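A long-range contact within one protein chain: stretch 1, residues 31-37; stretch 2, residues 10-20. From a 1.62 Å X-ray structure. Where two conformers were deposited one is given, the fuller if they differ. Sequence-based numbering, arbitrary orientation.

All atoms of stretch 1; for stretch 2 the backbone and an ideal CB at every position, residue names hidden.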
ATOM      1  N   ASN A  31       2.864  15.241   9.613  1.00 20.11           N
ATOM      2  CA  ASN A  31       1.684  15.842   9.060  1.00 21.41           C
ATOM      3  C   ASN A  31       1.065  14.884   8.054  1.00 18.66           C
ATOM      4  O   ASN A  31       1.838  14.314   7.270  1.00 18.98           O
ATOM      5  CB  ASN A  31       2.183  16.983   8.165  1.00 23.27           C
ATOM      6  CG  ASN A  31       3.004  18.011   8.922  1.00 30.50           C
ATOM      7  OD1 ASN A  31       2.643  18.444  10.039  1.00 34.45           O
ATOM      8  ND2 ASN A  31       4.180  18.311   8.372  1.00 37.74           N
ATOM      9  N   ILE A  32      -0.259  14.787   8.017  1.00 17.85           N
ATOM     10  CA  ILE A  32      -0.934  13.962   6.985  1.00 17.04           C
ATOM     11  C   ILE A  32      -1.784  14.820   6.135  1.00 17.66           C
ATOM     12  O   ILE A  32      -2.464  15.715   6.611  1.00 18.47           O
ATOM     13  CB  ILE A  32      -1.804  12.869   7.627  1.00 17.00           C
ATOM     14  CG1 ILE A  32      -1.022  12.014   8.635  1.00 18.53           C
ATOM     15  CG2 ILE A  32      -2.446  12.016   6.577  1.00 18.42           C
ATOM     16  CD1 ILE A  32       0.045  11.099   8.034  1.00 22.34           C
ATOM     17  N   ILE A  33      -1.720  14.576   4.811  1.00 15.40           N
ATOM     18  CA  ILE A  33      -2.590  15.323   3.900  1.00 17.43           C
ATOM     19  C   ILE A  33      -3.344  14.438   2.995  1.00 16.94           C
ATOM     20  O   ILE A  33      -2.909  13.350   2.727  1.00 17.28           O
ATOM     21  CB  ILE A  33      -1.784  16.375   3.063  1.00 16.39           C
ATOM     22  CG1 ILE A  33      -0.835  15.752   2.078  1.00 17.96           C
ATOM     23  CG2 ILE A  33      -1.003  17.323   3.976  1.00 21.02           C
ATOM     24  CD1 ILE A  33      -0.257  16.738   1.068  1.00 20.62           C
ATOM     25  N   GLN A  34      -4.515  14.893   2.538  1.00 15.93           N
ATOM     26  CA  GLN A  34      -5.189  14.201   1.488  1.00 17.36           C
ATOM     27  C   GLN A  34      -4.422  14.491   0.229  1.00 18.15           C
ATOM     28  O   GLN A  34      -3.884  15.609   0.027  1.00 19.04           O
ATOM     29  CB  GLN A  34      -6.609  14.723   1.298  1.00 19.20           C
ATOM     30  CG  GLN A  34      -7.590  14.393   2.361  1.00 20.85           C
ATOM     31  CD  GLN A  34      -8.984  14.944   1.980  1.00 24.00           C
ATOM     32  OE1 GLN A  34      -9.381  14.889   0.807  1.00 26.91           O
ATOM     33  NE2 GLN A  34      -9.710  15.441   2.963  1.00 24.22           N
ATOM     34  N   VAL A  35      -4.417  13.538  -0.691  1.00 16.97           N
ATOM     35  CA  VAL A  35      -3.853  13.762  -2.032  1.00 15.50           C
ATOM     36  C   VAL A  35      -4.944  13.528  -3.082  1.00 15.72           C
ATOM     37  O   VAL A  35      -5.532  12.466  -3.178  1.00 16.14           O
ATOM     38  CB  VAL A  35      -2.680  12.850  -2.311  1.00 16.66           C
ATOM     39  CG1 VAL A  35      -2.253  12.862  -3.768  1.00 15.40           C
ATOM     40  CG2 VAL A  35      -1.555  13.179  -1.273  1.00 15.48           C
ATOM     41  N   ARG A  36      -5.258  14.574  -3.801  1.00 17.09           N
ATOM     42  CA  ARG A  36      -6.332  14.560  -4.780  1.00 18.49           C
ATOM     43  C   ARG A  36      -5.821  14.980  -6.148  1.00 19.35           C
ATOM     44  O   ARG A  36      -6.543  14.899  -7.119  1.00 19.47           O
ATOM     45  CB  ARG A  36      -7.352  15.595  -4.310  1.00 18.26           C
ATOM     46  CG  ARG A  36      -7.914  15.403  -2.950  1.00 25.34           C
ATOM     47  CD  ARG A  36      -8.385  16.771  -2.440  1.00 29.49           C
ATOM     48  NE  ARG A  36      -7.207  17.565  -1.993  1.00 33.68           N
ATOM     49  CZ  ARG A  36      -7.077  18.877  -2.087  1.00 36.08           C
ATOM     50  NH1 ARG A  36      -8.016  19.619  -2.665  1.00 42.41           N
ATOM     51  NH2 ARG A  36      -6.001  19.482  -1.609  1.00 37.48           N
ATOM     52  N   ASN A  37      -4.573  15.466  -6.218  1.00 17.64           N
ATOM     53  CA  ASN A  37      -4.056  16.020  -7.455  1.00 17.93           C
ATOM     54  C   ASN A  37      -2.545  16.095  -7.392  1.00 16.11           C
ATOM     55  O   ASN A  37      -1.945  15.777  -6.353  1.00 15.70           O
ATOM     56  CB  ASN A  37      -4.687  17.379  -7.701  1.00 17.02           C
ATOM     57  CG  ASN A  37      -4.453  18.334  -6.595  1.00 19.98           C
ATOM     58  OD1 ASN A  37      -3.358  18.551  -6.195  1.00 18.54           O
ATOM     59  ND2 ASN A  37      -5.518  18.994  -6.123  1.00 21.72           N
ATOM     60  N   UNK A  10      -7.058  10.193  -1.856  0.70 18.27           N
ATOM     61  CA  UNK A  10      -8.406  10.352  -1.269  0.70 19.56           C
ATOM     62  C   UNK A  10      -9.568  10.414  -2.232  0.70 20.79           C
ATOM     63  O   UNK A  10     -10.747  10.527  -1.802  0.70 20.38           O
ATOM     64  CB  UNK A  10      -8.435  11.631  -0.429  0.70 19.56           C
ATOM     65  N   UNK A  11      -9.235  10.352  -3.497  0.70 21.80           N
ATOM     66  CA  UNK A  11     -10.217  10.510  -4.563  0.70 23.62           C
ATOM     67  C   UNK A  11     -11.344   9.480  -4.509  1.00 25.21           C
ATOM     68  O   UNK A  11     -12.474   9.807  -4.875  1.00 25.95           O
ATOM     69  CB  UNK A  11      -9.516  10.424  -5.920  0.70 23.62           C
ATOM     70  N   UNK A  12     -11.034   8.257  -4.081  1.00 27.04           N
ATOM     71  CA  UNK A  12     -11.946   7.163  -4.075  1.00 28.79           C
ATOM     72  C   UNK A  12     -12.830   7.168  -2.820  1.00 31.30           C
ATOM     73  O   UNK A  12     -13.758   6.343  -2.686  1.00 32.54           O
ATOM     74  CB  UNK A  12     -11.171   5.849  -4.186  1.00 28.79           C
ATOM     75  N   UNK A  13     -12.553   8.060  -1.881  1.00 31.64           N
ATOM     76  CA  UNK A  13     -13.362   8.075  -0.638  1.00 32.03           C
ATOM     77  C   UNK A  13     -12.925   7.014   0.384  1.00 33.41           C
ATOM     78  O   UNK A  13     -11.955   6.269   0.184  1.00 34.72           O
ATOM     79  CB  UNK A  13     -14.837   7.859  -0.981  1.00 32.03           C
ATOM     80  N   UNK A  14     -13.595   7.012   1.520  1.00 33.38           N
ATOM     81  CA  UNK A  14     -13.302   6.088   2.605  1.00 34.09           C
ATOM     82  C   UNK A  14     -11.858   6.113   3.074  1.00 31.48           C
ATOM     83  O   UNK A  14     -11.313   5.103   3.523  1.00 34.96           O
ATOM     84  CB  UNK A  14     -13.661   4.666   2.170  1.00 34.09           C
ATOM     85  N   UNK A  15     -11.254   7.290   3.015  1.00 28.34           N
ATOM     86  CA  UNK A  15      -9.837   7.422   3.277  1.00 25.45           C
ATOM     87  C   UNK A  15      -9.624   7.900   4.711  1.00 22.87           C
ATOM     88  O   UNK A  15      -8.501   7.810   5.240  1.00 21.38           O
ATOM     89  CB  UNK A  15      -9.189   8.384   2.279  1.00 25.45           C
ATOM     90  N   UNK A  16     -10.632   8.471   5.353  1.00 21.76           N
ATOM     91  CA  UNK A  16     -10.424   9.053   6.687  1.00 23.44           C
ATOM     92  C   UNK A  16      -9.849   8.074   7.720  1.00 20.78           C
ATOM     93  O   UNK A  16      -8.956   8.449   8.512  1.00 19.92           O
ATOM     94  CB  UNK A  16     -11.753   9.601   7.210  1.00 23.44           C
ATOM     95  N   UNK A  17     -10.334   6.831   7.755  1.00 18.13           N
ATOM     96  CA  UNK A  17      -9.752   5.923   8.753  1.00 17.97           C
ATOM     97  C   UNK A  17      -8.268   5.691   8.554  1.00 17.07           C
ATOM     98  O   UNK A  17      -7.584   5.455   9.547  1.00 17.32           O
ATOM     99  CB  UNK A  17     -10.478   4.577   8.720  1.00 17.97           C
ATOM    100  N   UNK A  18      -7.780   5.738   7.319  1.00 16.06           N
ATOM    101  CA  UNK A  18      -6.371   5.601   7.120  1.00 16.42           C
ATOM    102  C   UNK A  18      -5.581   6.786   7.676  1.00 16.88           C
ATOM    103  O   UNK A  18      -4.527   6.629   8.319  1.00 17.60           O
ATOM    104  CB  UNK A  18      -6.083   5.426   5.628  1.00 16.42           C
ATOM    105  N   UNK A  19      -6.117   7.979   7.442  1.00 17.60           N
ATOM    106  CA  UNK A  19      -5.533   9.200   8.020  1.00 17.06           C
ATOM    107  C   UNK A  19      -5.536   9.116   9.559  1.00 15.67           C
ATOM    108  O   UNK A  19      -4.522   9.376  10.230  1.00 17.29           O
ATOM    109  CB  UNK A  19      -6.305  10.436   7.553  1.00 17.06           C
ATOM    110  N   UNK A  20      -6.657   8.755  10.127  1.00 15.15           N
ATOM    111  CA  UNK A  20      -6.796   8.635  11.613  1.00 16.11           C
ATOM    112  C   UNK A  20      -5.740   7.709  12.180  1.00 14.92           C
ATOM    113  O   UNK A  20      -5.203   7.954  13.234  1.00 15.66           O
ATOM    114  CB  UNK A  20      -8.184   8.116  11.995  1.00 16.11           C
TER

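Position 10 is where the loop meets the end of the strand most directly. Its CA-to-CB bond points toward stretch 1, and the ideal CB lies 3.6 Å from Gln34 OE1, 4.1 Å from Val35 O and 4.6 Å from Arg36 CG. The backbone is already committed: N of position 10 donates to Val35 O at 3.0 Å, with an N-H...O angle of 151°. What remains is a small space beside an amide oxygen, so a short side chain that can donate, serine or threonine, would suit, and alanine would fit without using the acceptor. The deposited residue is Ser10. With chi1 in the p well, its OG donates to Gln34 OE1 at 3.1 Å and also packs 3.2 Å from Arg36 CG. Backbone and side chain thus hold two consecutive strand residues.

At position 11 the CB points sideways, 5.2 Å from Val35 O and 5.3 Å from Arg36 CA. A side chain must reach a few ångströms to touch anything, and what it meets is the backbone of Arg36 and the start of its side chain. Leucine, methionine or isoleucine could all cover that surface. Leu11, m at chi1 and t at chi2, brings CD2 to 3.7 Å from Arg36 CB and 3.4 Å from Arg36 O, while the charged end of the arginine leads away.

Positions 12, 13 and 14 have nothing of stretch 1 within 5.5 Å of their ideal CB, so the contact leaves them free. Position 12 completes the middle of a type I turn from 10 to 13, and many polar residues would do; it is Gln12. At position 13, phi/psi of 81/178 would jam a CB against the preceding carbonyl oxygen, which calls for glycine, and Gly13 is found, its N closing the turn on Ser10 O at 3.1 Å. Position 14, at 55/33, is left-handed, a region asparagine, aspartate and glycine tolerate well; Asp14 occupies it.

Position 15 points toward the strand, but from too far for a small residue. A long or aromatic side chain is needed to reach the Gln34 side chain. Phe15 does so, its CE1 3.5 Å from Gln34 CD, the ring lying obliquely to the amide.

Position 16 points sideways into open space, where a long polar residue is comfortable; Glu16 brings OE2 only to 4.4 Å from Gln34 NE2, a loose approach. Positions 17 and 18 are out of reach, and stretch 1 sets no demand on either. Early in a helix position 17 would take alanine, a polar residue or proline, and it is Pro17; position 18 would accept most helix-compatible side chains, and it is His18.

At position 19 the ideal CB is 4.3 Å from Ile32 CG2. An apolar side chain is indicated, and valine, leucine or isoleucine would all be plausible. Ile19 serves both ends of the patch: its CG2 meets Ile32 CG2 at 3.8 Å, and its CD1 reaches Gln34 CG at 4.1 Å.

Position 20 points away, so a polar residue fits; it is Asn20.

Stretch 2 (10-20) SLQGDFEPHIN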
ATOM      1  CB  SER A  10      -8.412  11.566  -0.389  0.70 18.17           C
ATOM      2  OG  SER A  10      -8.287  12.751  -1.144  0.70 22.27           O
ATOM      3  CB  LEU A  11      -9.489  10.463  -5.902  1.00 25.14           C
ATOM      4  CG  LEU A  11      -8.513  11.644  -6.115  1.00 24.90           C
ATOM      5  CD1 LEU A  11      -7.605  11.436  -7.244  1.00 29.35           C
ATOM      6  CD2 LEU A  11      -9.236  12.957  -6.189  1.00 30.94           C
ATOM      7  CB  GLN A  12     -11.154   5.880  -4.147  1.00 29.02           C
ATOM      8  CG  GLN A  12     -10.327   5.547  -2.886  1.00 29.60           C
ATOM      9  CD  GLN A  12      -9.132   6.469  -2.504  1.00 26.51           C
ATOM     10  OE1 GLN A  12      -8.468   7.121  -3.333  1.00 26.76           O
ATOM     11  NE2 GLN A  12      -8.806   6.418  -1.217  1.00 30.91           N
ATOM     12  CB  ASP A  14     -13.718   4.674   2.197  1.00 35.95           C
ATOM     13  CG  ASP A  14     -15.243   4.504   2.159  1.00 40.36           C
ATOM     14  OD1 ASP A  14     -16.003   5.179   2.922  1.00 47.73           O
ATOM     15  OD2 ASP A  14     -15.693   3.652   1.357  1.00 42.90           O
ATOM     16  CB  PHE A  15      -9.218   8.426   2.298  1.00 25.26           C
ATOM     17  CG  PHE A  15      -9.868   9.785   2.353  1.00 25.42           C
ATOM     18  CD1 PHE A  15      -9.485  10.730   3.307  1.00 26.20           C
ATOM     19  CD2 PHE A  15     -10.928  10.064   1.508  1.00 28.67           C
ATOM     20  CE1 PHE A  15     -10.107  11.912   3.363  1.00 27.89           C
ATOM     21  CE2 PHE A  15     -11.582  11.263   1.573  1.00 27.41           C
ATOM     22  CZ  PHE A  15     -11.157  12.192   2.481  1.00 26.56           C
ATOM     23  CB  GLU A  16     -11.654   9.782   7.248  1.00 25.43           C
ATOM     24  CG  GLU A  16     -11.964  10.946   6.356  1.00 30.75           C
ATOM     25  CD  GLU A  16     -11.981  12.317   7.031  1.00 34.64           C
ATOM     26  OE1 GLU A  16     -12.747  12.500   8.014  1.00 46.35           O
ATOM     27  OE2 GLU A  16     -11.334  13.271   6.487  1.00 41.95           O
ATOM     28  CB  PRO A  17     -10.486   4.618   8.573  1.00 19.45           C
ATOM     29  CG  PRO A  17     -11.732   5.003   7.887  1.00 20.86           C
ATOM     30  CD  PRO A  17     -11.548   6.239   7.113  1.00 19.93           C
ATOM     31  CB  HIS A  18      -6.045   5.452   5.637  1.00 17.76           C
ATOM     32  CG  HIS A  18      -6.405   4.118   5.115  1.00 15.94           C
ATOM     33  ND1 HIS A  18      -5.545   3.026   5.155  1.00 20.72           N
ATOM     34  CD2 HIS A  18      -7.567   3.699   4.582  1.00 23.42           C
ATOM     35  CE1 HIS A  18      -6.184   2.006   4.615  1.00 21.08           C
ATOM     36  NE2 HIS A  18      -7.412   2.375   4.285  1.00 22.51           N
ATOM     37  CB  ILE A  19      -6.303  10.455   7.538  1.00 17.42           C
ATOM     38  CG1 ILE A  19      -6.030  10.597   6.051  1.00 18.65           C
ATOM     39  CG2 ILE A  19      -5.813  11.702   8.282  1.00 18.84           C
ATOM     40  CD1 ILE A  19      -6.721  11.847   5.390  1.00 20.16           C
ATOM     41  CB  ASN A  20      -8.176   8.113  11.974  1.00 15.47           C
ATOM     42  CG  ASN A  20      -8.353   7.876  13.439  1.00 22.72           C
ATOM     43  OD1 ASN A  20      -8.476   8.855  14.192  1.00 29.18           O
ATOM     44  ND2 ASN A  20      -8.383   6.602  13.903  1.00 22.81           N
TER
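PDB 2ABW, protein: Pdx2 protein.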